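PDB 1YSR: sensor-type histidine kinase PrrB from Mycobacterium tuberculosis, which uses ATP to phosphorylate a histidine within the PrrB/PrrA two-component system, the present chain being its C-terminal ATP-binding domain. Local coordinates for residues 10-13 with 14-18. Sequence-based numbering, arbitrary orientation.
Sequences ITDL and LDRAA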
loop_
_atom_site.group_PDB
_atom_site.type_symbol
_atom_site.label_atom_id
_atom_site.label_comp_id
_atom_site.label_asym_id
_atom_site.label_seq_id
_atom_site.Cartn_x
_atom_site.Cartn_y
_atom_site.Cartn_z
ATOM N N ILE A 10 -6.144 0.601 -4.367
ATOM C CA ILE A 10 -5.448 0.128 -5.578
ATOM C C ILE A 10 -5.075 1.295 -6.465
ATOM O O ILE A 10 -4.004 1.341 -7.153
ATOM C CB ILE A 10 -6.400 -0.843 -6.402
ATOM C CG1 ILE A 10 -6.607 -2.153 -5.638
ATOM C CG2 ILE A 10 -5.837 -1.112 -7.790
ATOM C CD1 ILE A 10 -5.257 -2.848 -5.209
ATOM N N THR A 11 -5.993 2.268 -6.486
ATOM C CA THR A 11 -5.814 3.437 -7.309
ATOM C C THR A 11 -4.603 4.264 -6.878
ATOM O O THR A 11 -3.761 4.642 -7.723
ATOM C CB THR A 11 -7.155 4.236 -7.344
ATOM O OG1 THR A 11 -8.206 3.337 -7.735
ATOM C CG2 THR A 11 -7.036 5.355 -8.344
ATOM N N ASP A 12 -4.460 4.517 -5.580
ATOM C CA ASP A 12 -3.311 5.228 -5.056
ATOM C C ASP A 12 -2.040 4.418 -5.263
ATOM O O ASP A 12 -0.984 4.978 -5.553
ATOM C CB ASP A 12 -3.527 5.500 -3.539
ATOM C CG ASP A 12 -2.407 6.324 -2.908
ATOM O OD1 ASP A 12 -2.168 7.459 -3.341
ATOM O OD2 ASP A 12 -1.742 5.816 -1.993
ATOM N N LEU A 13 -2.125 3.088 -5.066
ATOM C CA LEU A 13 -0.993 2.203 -5.309
ATOM C C LEU A 13 -0.456 2.409 -6.737
ATOM O O LEU A 13 0.748 2.527 -6.954
ATOM C CB LEU A 13 -1.439 0.727 -5.090
ATOM C CG LEU A 13 -0.290 -0.326 -5.096
ATOM C CD1 LEU A 13 -0.717 -1.532 -4.255
ATOM C CD2 LEU A 13 -0.100 -0.829 -6.531
ATOM N N LEU A 14 -1.348 2.380 -7.704
ATOM C CA LEU A 14 -0.952 2.616 -9.115
ATOM C C LEU A 14 -0.301 3.997 -9.311
ATOM O O LEU A 14 0.675 4.145 -10.054
ATOM C CB LEU A 14 -2.149 2.410 -10.051
ATOM C CG LEU A 14 -2.721 0.964 -10.123
ATOM C CD1 LEU A 14 -3.969 0.870 -11.052
ATOM C CD2 LEU A 14 -1.661 -0.007 -10.615
ATOM N N ASP A 15 -0.908 5.009 -8.701
ATOM C CA ASP A 15 -0.431 6.407 -8.830
ATOM C C ASP A 15 1.003 6.449 -8.306
ATOM O O ASP A 15 1.864 6.978 -8.968
ATOM C CB ASP A 15 -1.337 7.372 -8.084
ATOM C CG ASP A 15 -1.200 8.837 -8.570
ATOM O OD1 ASP A 15 -0.590 9.098 -9.643
ATOM O OD2 ASP A 15 -1.743 9.697 -7.861
ATOM N N ARG A 16 1.265 5.859 -7.132
ATOM C CA ARG A 16 2.630 5.840 -6.595
ATOM C C ARG A 16 3.542 5.004 -7.428
ATOM O O ARG A 16 4.692 5.348 -7.600
ATOM C CB ARG A 16 2.741 5.330 -5.136
ATOM C CG ARG A 16 1.880 6.063 -4.100
ATOM C CD ARG A 16 2.099 5.445 -2.668
ATOM N NE ARG A 16 1.940 3.980 -2.565
ATOM C CZ ARG A 16 0.822 3.325 -2.205
ATOM N NH1 ARG A 16 -0.301 3.962 -1.914
ATOM N NH2 ARG A 16 0.829 1.999 -2.141
ATOM N N ALA A 17 3.055 3.848 -7.906
ATOM C CA ALA A 17 3.900 3.011 -8.718
ATOM C C ALA A 17 4.382 3.783 -9.949
ATOM O O ALA A 17 5.528 3.631 -10.375
ATOM C CB ALA A 17 3.123 1.762 -9.153
ATOM N N ALA A 18 3.473 4.534 -10.543
ATOM C CA ALA A 18 3.820 5.201 -11.822
ATOM C C ALA A 18 4.837 6.308 -11.494
ATOM O O ALA A 18 5.820 6.481 -12.185
ATOM C CB ALA A 18 2.598 5.774 -12.442
#
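Asp12 and Arg16, one helical turn apart, join their side chains in a salt bridge on the partly exposed side of helix 10-24, where opposite charges four residues apart suit each other. The modelled separation of 2.3 Å between Asp12 OD2 and Arg16 NH1 is too short to be taken literally, so the pairing is surer than its exact geometry. Asp12 holds CG anti to its own nitrogen (chi1 -176°), which tips the carboxylate along the helix toward the arginine, whose chain bends at chi3 to bring the guanidinium back. The two planar groups are turned 61° against each other, and Leu13 CA lies over one guanidinium face, displaced toward its rim. Beneath this pair, four i to i+4 bonds satisfy the carbonyls of the first turn: Ile10 O takes the N-H of Leu14 at 2.9 Å, Thr11 O that of Asp15, Asp12 O that of Arg16, and Leu13 O that of Ala17 at 2.8 Å. In the ATP-binding fold shared by histidine kinases, gyrase B and Hsp90, helices pack on one face of a mixed sheet, and branched apolar side chains suit the buried Ile10, Leu13 and Leu14. Ile10 CG2 and Leu14 CD1 touch lightly at 4.2 Å, and both side chains pack on Ile80 of strand 77-84, while Leu13 meets Leu47 of helix 44-61. The small Ala17 fits close against that neighbouring helix, at Arg48. The first-turn amide of Asp12 is taken by Asp9 OD1, and a small hydroxyl suits buried Thr11, whose OG1 donates to Pro36 O and accepts from Cys38 N.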